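Local coordinates for solute binding protein MsmE (Bacillus subtilis subsp. subtilis str. 168, PDB 4R6H), which binds melibiose, raffinose and stachyose as the solute-binding component of the MelEDC-MsmX ABC transporter that imports these sugars, at residues E104-M112 with A313-K324; M163-K174 with I234-L243. All blocks are in the same frame, centred on the assembly; numbering follows the deposited sequence.

Contact 1 (E104-M112 with A313-K324); sequences EYTADLRDM and AWKDSPQLKEAK
Tyr105 and Ala107 bond to the backbone on both sides of Trp314, making one isolated beta bridge between a loop and the end of strand 310-313. Lys315 N donates to Tyr105 O at 3.0 Å, with a nearly linear N-H...O angle of 176°, and Ala107 N donates to Ala313 O at 2.8 Å. Together they enclose Thr106 and Trp314 in the pattern of a non-hydrogen-bonded antiparallel pair. Tyr105 O has a further neighbour: Trp314 CD1 lies 3.4 Å from it, so the carbonyl meets the indole at its edge and in its plane. With CG anti to the backbone N (chi1 -180°), the ring comes back beside the bridge although CB points away. Ala107 points its CB at the other segment, 3.9 Å from Leu320 CD1 on helix 320-331 and also near Ala313 CB. The Lys315 chain, modelled in two conformers and so less certain, runs in one of them past the Tyr105 carbonyl with CE 3.1 Å from Glu104 O, and a bend at chi4 takes NZ to Asp316 OD2 in a salt bridge. At the far end Met112 bends at chi3 (71°), bringing its CE 3.3 Å from Lys324 O.

One water joins the two segments, donating to Ala107 O and accepting from Ala313 N. A second accepts from Lys324 NZ at 2.9 Å and donates to Asp108 O. Farther out, Asp108 is bonded within the loop and beyond it: OD1 receives Arg110 N in an Asx turn and also Val133 N, while OD2 takes Arg110 NE in a salt bridge. One indole face is covered by the Asp316 to Ser317 peptide of the type I turn Trp314-Ser317, which begins at the tryptophan. Ser317 OG bonds to Asp90 and accepts from Gln319 N in an ST turn.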
# COMPACT_ATOMS: atom_id res chain seq x y z
N GLU A 104 15.22 -2.35 -15.65
CA GLU A 104 16.06 -2.98 -16.66
C GLU A 104 15.56 -4.32 -17.20
O GLU A 104 16.12 -4.83 -18.13
CB GLU A 104 17.48 -3.21 -16.12
CG GLU A 104 18.20 -1.95 -15.65
CD GLU A 104 18.15 -0.82 -16.68
OE1 GLU A 104 18.27 -1.10 -17.89
OE2 GLU A 104 17.98 0.34 -16.26
N TYR A 105 14.52 -4.89 -16.61
CA TYR A 105 14.05 -6.23 -17.02
C TYR A 105 12.67 -6.23 -17.69
O TYR A 105 12.29 -7.22 -18.27
CB TYR A 105 14.00 -7.15 -15.79
CG TYR A 105 15.36 -7.31 -15.14
CD1 TYR A 105 16.27 -8.22 -15.61
CD2 TYR A 105 15.72 -6.51 -14.06
CE1 TYR A 105 17.54 -8.35 -15.03
CE2 TYR A 105 16.97 -6.63 -13.47
CZ TYR A 105 17.86 -7.54 -13.98
OH TYR A 105 19.09 -7.66 -13.37
N THR A 106 11.92 -5.15 -17.51
CA THR A 106 10.52 -5.12 -17.95
C THR A 106 10.38 -4.83 -19.43
O THR A 106 11.09 -3.96 -19.99
CB THR A 106 9.70 -4.09 -17.18
OG1 THR A 106 10.45 -2.86 -17.09
CG2 THR A 106 9.43 -4.56 -15.77
N ALA A 107 9.47 -5.57 -20.07
CA ALA A 107 9.03 -5.21 -21.43
C ALA A 107 8.16 -3.97 -21.39
O ALA A 107 7.30 -3.83 -20.52
CB ALA A 107 8.24 -6.35 -22.04
N ASP A 108 8.37 -3.07 -22.34
CA ASP A 108 7.57 -1.90 -22.49
C ASP A 108 6.21 -2.29 -23.03
O ASP A 108 6.11 -2.90 -24.10
CB ASP A 108 8.33 -0.92 -23.39
CG ASP A 108 7.68 0.41 -23.51
OD1 ASP A 108 6.49 0.59 -23.18
OD2 ASP A 108 8.38 1.34 -24.02
N LEU A 109 5.14 -1.97 -22.28
CA LEU A 109 3.82 -2.35 -22.66
C LEU A 109 3.05 -1.23 -23.33
O LEU A 109 1.85 -1.35 -23.51
CB LEU A 109 3.06 -2.85 -21.43
CG LEU A 109 3.70 -3.98 -20.66
CD1 LEU A 109 2.80 -4.40 -19.48
CD2 LEU A 109 4.06 -5.17 -21.51
N ARG A 110 3.73 -0.17 -23.77
CA ARG A 110 3.02 1.00 -24.31
C ARG A 110 2.20 0.73 -25.54
O ARG A 110 1.25 1.50 -25.81
CB ARG A 110 3.98 2.17 -24.61
CG ARG A 110 4.78 2.00 -25.92
CD ARG A 110 5.64 3.22 -26.25
NE ARG A 110 6.86 3.28 -25.47
CZ ARG A 110 7.74 4.28 -25.47
NH1 ARG A 110 7.53 5.35 -26.24
NH2 ARG A 110 8.82 4.19 -24.72
N ASP A 111 2.51 -0.32 -26.30
CA ASP A 111 1.74 -0.65 -27.51
C ASP A 111 0.60 -1.65 -27.29
O ASP A 111 0.01 -2.15 -28.27
CB ASP A 111 2.68 -1.12 -28.61
CG ASP A 111 3.77 -0.08 -28.94
OD1 ASP A 111 3.43 1.06 -29.26
OD2 ASP A 111 4.97 -0.38 -28.79
N MET A 112 0.29 -1.96 -26.03
CA MET A 112 -0.87 -2.79 -25.75
C MET A 112 -2.17 -1.98 -25.67
O MET A 112 -2.19 -0.86 -25.15
CB MET A 112 -0.66 -3.59 -24.44
CG MET A 112 0.55 -4.52 -24.45
SD MET A 112 0.54 -5.70 -23.08
CE MET A 112 -0.79 -6.75 -23.61
N ALA A 313 6.08 -8.17 -17.85
CA ALA A 313 6.64 -9.24 -18.70
C ALA A 313 8.13 -9.07 -18.74
O ALA A 313 8.67 -7.96 -18.85
CB ALA A 313 6.05 -9.19 -20.10
N TRP A 314 8.84 -10.18 -18.69
CA TRP A 314 10.29 -10.11 -18.87
C TRP A 314 10.61 -9.85 -20.35
O TRP A 314 10.18 -10.62 -21.20
CB TRP A 314 10.90 -11.42 -18.45
CG TRP A 314 12.40 -11.48 -18.57
CD1 TRP A 314 13.28 -10.44 -18.51
CD2 TRP A 314 13.17 -12.67 -18.74
NE1 TRP A 314 14.58 -10.91 -18.64
CE2 TRP A 314 14.53 -12.27 -18.75
CE3 TRP A 314 12.85 -14.01 -18.85
CZ2 TRP A 314 15.58 -13.20 -18.93
CZ3 TRP A 314 13.92 -14.96 -18.99
CH2 TRP A 314 15.24 -14.53 -19.03
N LYS A 315 11.36 -8.78 -20.60
CA LYS A 315 11.67 -8.36 -21.97
C LYS A 315 12.39 -9.44 -22.76
O LYS A 315 12.24 -9.52 -23.98
CB LYS A 315 12.47 -7.06 -21.98
CG LYS A 315 13.90 -7.16 -21.48
CD LYS A 315 14.61 -5.81 -21.52
CE LYS A 315 16.04 -5.90 -21.02
NZ LYS A 315 16.96 -6.51 -22.02
N ASP A 316 13.16 -10.28 -22.08
CA ASP A 316 13.91 -11.31 -22.74
C ASP A 316 13.29 -12.69 -22.60
O ASP A 316 13.91 -13.69 -22.92
CB ASP A 316 15.39 -11.23 -22.29
CG ASP A 316 16.05 -9.95 -22.77
OD1 ASP A 316 15.73 -9.48 -23.88
OD2 ASP A 316 16.84 -9.38 -22.00
N SER A 317 12.01 -12.77 -22.19
CA SER A 317 11.34 -14.06 -22.13
C SER A 317 11.21 -14.67 -23.51
O SER A 317 10.78 -14.00 -24.44
CB SER A 317 9.92 -13.92 -21.58
OG SER A 317 9.17 -15.13 -21.70
N PRO A 318 11.56 -15.96 -23.64
CA PRO A 318 11.26 -16.64 -24.92
C PRO A 318 9.76 -16.73 -25.18
O PRO A 318 9.36 -16.92 -26.32
CB PRO A 318 11.86 -18.03 -24.72
CG PRO A 318 12.90 -17.88 -23.66
CD PRO A 318 12.42 -16.77 -22.76
N GLN A 319 8.95 -16.53 -24.14
CA GLN A 319 7.51 -16.62 -24.26
C GLN A 319 6.83 -15.24 -24.08
O GLN A 319 5.68 -15.17 -23.63
CB GLN A 319 7.01 -17.66 -23.25
CG GLN A 319 6.92 -19.04 -23.88
CD GLN A 319 7.11 -20.18 -22.91
OE1 GLN A 319 7.21 -21.34 -23.31
NE2 GLN A 319 7.17 -19.86 -21.63
N LEU A 320 7.53 -14.19 -24.47
CA LEU A 320 7.04 -12.82 -24.34
C LEU A 320 5.67 -12.66 -24.99
O LEU A 320 4.81 -11.96 -24.48
CB LEU A 320 8.03 -11.82 -24.95
CG LEU A 320 7.65 -10.35 -24.82
CD1 LEU A 320 7.38 -9.94 -23.37
CD2 LEU A 320 8.69 -9.40 -25.46
N LYS A 321 5.48 -13.28 -26.15
CA LYS A 321 4.22 -13.13 -26.88
C LYS A 321 3.05 -13.67 -26.04
O LYS A 321 2.01 -12.99 -25.90
CB LYS A 321 4.33 -13.80 -28.28
CG LYS A 321 3.40 -14.97 -28.60
CD LYS A 321 2.08 -14.50 -29.17
CE LYS A 321 1.21 -15.69 -29.54
NZ LYS A 321 -0.22 -15.30 -29.70
N GLU A 322 3.25 -14.84 -25.45
CA GLU A 322 2.26 -15.49 -24.61
C GLU A 322 2.03 -14.69 -23.31
O GLU A 322 0.91 -14.63 -22.81
CB GLU A 322 2.69 -16.92 -24.23
CG GLU A 322 2.68 -17.96 -25.37
CD GLU A 322 3.73 -17.77 -26.48
OE1 GLU A 322 4.86 -17.23 -26.29
OE2 GLU A 322 3.43 -18.22 -27.61
N ALA A 323 3.11 -14.15 -22.79
CA ALA A 323 3.06 -13.28 -21.60
C ALA A 323 2.15 -12.08 -21.88
O ALA A 323 1.29 -11.73 -21.02
CB ALA A 323 4.44 -12.81 -21.23
N LYS A 324 2.35 -11.43 -23.02
CA LYS A 324 1.47 -10.33 -23.43
C LYS A 324 0.04 -10.78 -23.68
O LYS A 324 -0.92 -10.06 -23.29
CB LYS A 324 2.02 -9.60 -24.65
CG LYS A 324 3.26 -8.81 -24.33
CD LYS A 324 3.75 -8.03 -25.55
CE LYS A 324 4.98 -7.23 -25.23
NZ LYS A 324 5.52 -6.55 -26.46
O HOH W 1 6.28 -5.32 -18.43
O HOH W 2 7.45 -4.77 -25.33

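Contact 2 (M163-K174 with I234-L243)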
# COMPACT_ATOMS: atom_id res chain seq x y z
N MET A 163 -3.48 17.08 9.78
CA MET A 163 -2.99 16.45 11.00
C MET A 163 -3.53 17.13 12.27
O MET A 163 -3.95 16.47 13.21
CB MET A 163 -1.48 16.40 11.03
CG MET A 163 -0.90 15.77 12.26
SD MET A 163 -1.19 14.00 12.35
CE MET A 163 0.27 13.39 11.47
N ASP A 164 -3.55 18.46 12.24
CA ASP A 164 -4.05 19.20 13.40
C ASP A 164 -5.54 18.92 13.65
O ASP A 164 -5.93 18.71 14.80
CB ASP A 164 -3.76 20.70 13.27
CG ASP A 164 -2.28 21.05 13.49
OD1 ASP A 164 -1.52 20.22 14.05
OD2 ASP A 164 -1.91 22.18 13.08
N ASP A 165 -6.32 18.86 12.58
CA ASP A 165 -7.74 18.54 12.74
C ASP A 165 -7.95 17.09 13.17
O ASP A 165 -8.87 16.75 13.92
CB ASP A 165 -8.49 18.86 11.47
CG ASP A 165 -8.74 20.35 11.31
OD1 ASP A 165 -8.58 21.11 12.29
OD2 ASP A 165 -9.05 20.74 10.18
N PHE A 166 -7.06 16.19 12.71
CA PHE A 166 -7.10 14.80 13.14
C PHE A 166 -6.89 14.67 14.65
O PHE A 166 -7.64 14.04 15.36
CB PHE A 166 -6.04 14.02 12.30
CG PHE A 166 -5.94 12.54 12.62
CD1 PHE A 166 -7.04 11.72 12.86
CD2 PHE A 166 -4.68 11.96 12.67
CE1 PHE A 166 -6.89 10.39 13.17
CE2 PHE A 166 -4.52 10.62 12.93
CZ PHE A 166 -5.63 9.83 13.19
N ILE A 167 -5.79 15.26 15.12
CA ILE A 167 -5.46 15.20 16.54
C ILE A 167 -6.59 15.85 17.39
O ILE A 167 -6.96 15.31 18.41
CB ILE A 167 -4.10 15.87 16.81
CG1 ILE A 167 -3.00 15.05 16.14
CG2 ILE A 167 -3.88 16.05 18.31
CD1 ILE A 167 -1.69 15.78 16.16
N LYS A 168 -7.14 16.96 16.89
CA LYS A 168 -8.27 17.59 17.58
C LYS A 168 -9.47 16.63 17.67
O LYS A 168 -10.07 16.45 18.75
CB LYS A 168 -8.66 18.87 16.89
CG LYS A 168 -9.74 19.68 17.61
CD LYS A 168 -9.80 21.06 16.96
CE LYS A 168 -11.08 21.80 17.25
NZ LYS A 168 -11.06 23.09 16.50
N ALA A 169 -9.75 15.92 16.58
CA ALA A 169 -10.81 14.90 16.64
C ALA A 169 -10.54 13.82 17.68
O ALA A 169 -11.42 13.36 18.37
CB ALA A 169 -11.01 14.26 15.27
N LEU A 170 -9.28 13.34 17.74
CA LEU A 170 -8.91 12.34 18.73
C LEU A 170 -9.16 12.85 20.14
O LEU A 170 -9.66 12.14 20.97
CB LEU A 170 -7.41 11.93 18.55
CG LEU A 170 -7.07 11.33 17.18
CD1 LEU A 170 -5.63 10.88 17.24
CD2 LEU A 170 -8.00 10.18 16.80
N ARG A 171 -8.75 14.10 20.38
CA ARG A 171 -8.99 14.72 21.70
C ARG A 171 -10.48 14.79 22.00
O ARG A 171 -10.91 14.49 23.12
CB ARG A 171 -8.36 16.12 21.75
CG ARG A 171 -6.84 16.06 21.85
CD ARG A 171 -6.24 17.28 22.56
NE ARG A 171 -6.86 18.48 22.05
CZ ARG A 171 -6.50 19.09 20.92
NH1 ARG A 171 -7.16 20.16 20.55
NH2 ARG A 171 -5.45 18.67 20.20
N THR A 172 -11.27 15.12 20.99
CA THR A 172 -12.74 15.16 21.18
C THR A 172 -13.31 13.82 21.56
O THR A 172 -14.15 13.67 22.45
CB THR A 172 -13.44 15.66 19.89
OG1 THR A 172 -13.03 17.00 19.64
CG2 THR A 172 -14.97 15.56 20.03
N ILE A 173 -12.88 12.78 20.86
CA ILE A 173 -13.35 11.44 21.16
C ILE A 173 -12.97 11.03 22.58
O ILE A 173 -13.79 10.43 23.31
CB ILE A 173 -12.79 10.45 20.08
CG1 ILE A 173 -13.43 10.73 18.72
CG2 ILE A 173 -12.99 9.01 20.45
CD1 ILE A 173 -12.54 10.38 17.53
N LYS A 174 -11.74 11.32 23.00
CA LYS A 174 -11.32 10.98 24.32
C LYS A 174 -12.21 11.69 25.35
O LYS A 174 -12.66 11.05 26.29
CB LYS A 174 -9.83 11.28 24.53
CG LYS A 174 -9.42 10.98 25.97
CD LYS A 174 -7.95 11.25 26.25
CE LYS A 174 -7.68 12.66 26.72
NZ LYS A 174 -6.30 12.85 27.29
N ILE A 234 4.56 13.72 17.12
CA ILE A 234 3.12 13.52 17.05
C ILE A 234 2.73 12.18 17.69
O ILE A 234 1.81 12.06 18.48
CB ILE A 234 2.63 13.60 15.60
CG1 ILE A 234 2.72 15.02 15.03
CG2 ILE A 234 1.17 13.10 15.57
CD1 ILE A 234 1.94 16.08 15.82
N LEU A 235 3.49 11.13 17.37
CA LEU A 235 3.19 9.80 17.94
C LEU A 235 3.32 9.80 19.47
O LEU A 235 2.51 9.26 20.16
CB LEU A 235 4.07 8.72 17.28
CG LEU A 235 3.71 7.26 17.58
CD1 LEU A 235 2.25 6.99 17.26
CD2 LEU A 235 4.66 6.32 16.82
N LYS A 236 4.34 10.49 19.97
CA LYS A 236 4.56 10.61 21.39
C LYS A 236 3.46 11.45 22.05
O LYS A 236 3.02 11.05 23.13
CB LYS A 236 5.95 11.19 21.67
CG LYS A 236 6.30 11.13 23.18
CD LYS A 236 6.51 9.67 23.59
CE LYS A 236 6.93 9.56 25.05
NZ LYS A 236 7.17 8.14 25.39
N GLN A 237 3.04 12.52 21.39
CA GLN A 237 1.85 13.28 21.84
C GLN A 237 0.62 12.40 21.97
O GLN A 237 -0.09 12.38 22.99
CB GLN A 237 1.55 14.41 20.89
CG GLN A 237 2.56 15.50 20.93
CD GLN A 237 2.36 16.48 19.81
OE1 GLN A 237 1.21 16.69 19.32
NE2 GLN A 237 3.45 17.09 19.38
N MET A 238 0.38 11.59 20.95
CA MET A 238 -0.79 10.72 20.99
C MET A 238 -0.68 9.74 22.13
O MET A 238 -1.64 9.46 22.82
CB MET A 238 -0.92 9.96 19.65
CG MET A 238 -1.19 10.89 18.50
SD MET A 238 -1.11 10.02 16.90
CE MET A 238 -1.80 11.24 15.80
N GLN A 239 0.50 9.15 22.34
CA GLN A 239 0.67 8.25 23.46
C GLN A 239 0.43 8.96 24.80
O GLN A 239 -0.36 8.55 25.64
CB GLN A 239 2.06 7.65 23.42
CG GLN A 239 2.33 6.64 24.51
CD GLN A 239 3.81 6.45 24.77
OE1 GLN A 239 4.54 7.42 24.97
NE2 GLN A 239 4.26 5.21 24.80
N LYS A 240 1.14 10.05 25.01
CA LYS A 240 1.07 10.71 26.32
C LYS A 240 -0.34 11.19 26.66
O LYS A 240 -0.76 11.11 27.83
CB LYS A 240 2.03 11.88 26.38
CG LYS A 240 2.38 12.25 27.82
CD LYS A 240 3.41 13.35 27.89
CE LYS A 240 3.63 13.83 29.32
NZ LYS A 240 4.16 15.24 29.35
N GLU A 241 -1.05 11.67 25.63
CA GLU A 241 -2.39 12.24 25.78
C GLU A 241 -3.51 11.22 25.72
O GLU A 241 -4.69 11.60 25.72
CB GLU A 241 -2.60 13.27 24.72
CG GLU A 241 -1.61 14.43 24.84
CD GLU A 241 -1.64 15.38 23.69
OE1 GLU A 241 -2.72 15.54 23.08
OE2 GLU A 241 -0.60 15.99 23.34
N LYS A 242 -3.13 9.96 25.69
CA LYS A 242 -4.05 8.82 25.69
C LYS A 242 -4.98 8.88 24.49
O LYS A 242 -6.18 8.57 24.60
CB LYS A 242 -4.83 8.73 27.02
CG LYS A 242 -3.90 8.63 28.24
CD LYS A 242 -3.72 9.99 28.91
CE LYS A 242 -2.64 9.99 29.98
NZ LYS A 242 -2.90 8.98 31.04
N LEU A 243 -4.41 9.25 23.34
CA LEU A 243 -5.21 9.29 22.08
C LEU A 243 -5.04 7.99 21.30
O LEU A 243 -5.78 7.75 20.35
CB LEU A 243 -4.79 10.43 21.23
CG LEU A 243 -4.81 11.79 21.96
CD1 LEU A 243 -4.36 12.92 21.06
CD2 LEU A 243 -6.18 12.03 22.56
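Two neighbouring helices of the solute-binding fold, 163-177 and 229-240, pack nearly parallel here, and the Schellman motif that ends the second is part of the interface. The axes of the short segments differ by 9° and approach to 11.6 Å, a wide spacing filled by long aliphatic side chains. Ile167 CD1 meets Ile234 CD1 at 3.7 Å, and the Met163 and Ile234 side chains pass each other in opposite directions, SD near CG2. Met238, extended beyond CG, pushes its CE among three residues of the facing helix: Phe166 CE2 and Ile167 CG1, both crossed at about a right angle, and Leu170 CD1, 4.1 Å away. Beneath this layer, Phe184 and Phe267 meet the Phe166 ring edge to face, tying the helix pair to strands 182-185 and 265-269.

Lys242, with its positive phi (59°), is the C-prime residue, and Leu243 N returns to Met238 O at 2.8 Å. This reversal carries Leu243 toward the first helix, where its CB packs on Leu170 CB at 4.0 Å while its CD2 lies near Leu170 O. The Arg171 CG methylene adds to the pocket around both Leu243 methyl groups. Lys174 closes the end: bent at chi3 (90°), it lays CD beside Lys242 CB and O, and its NZ donates to Glu241 O at 2.6 Å from above the carbonyl plane. Replacing Lys174 with an alanine would probably leave Glu241 O without this donor and uncover the flank of the Lys242 turn. The interface is thus apolar along the helices and polar at its end, where an ammonium group beside a carbonyl at the C-terminal end of helix 229-240 is likely to offset part of the negative end of the helix dipole.

Overall arrangement
Along the chain the contacts are nested: 104-112 comes first, both segments of contact 2 (163-174, then 234-243) follow, and 313-324 closes the outer loop. In space they are far apart, with centres 49 Å from each other, nearest atoms about 34 Å apart, and the centre of the chain between them. Contact 1 belongs to the small antiparallel sheet through strand 310-313 and to helix 320-331; contact 2 joins helices 163-177 and 229-240 beside the mixed sheet containing strands 182-185 and 265-269. This separation is consistent with the two-lobed architecture of solute-binding proteins, each contact lying in a different lobe, and the chain leaving one lobe and returning to it.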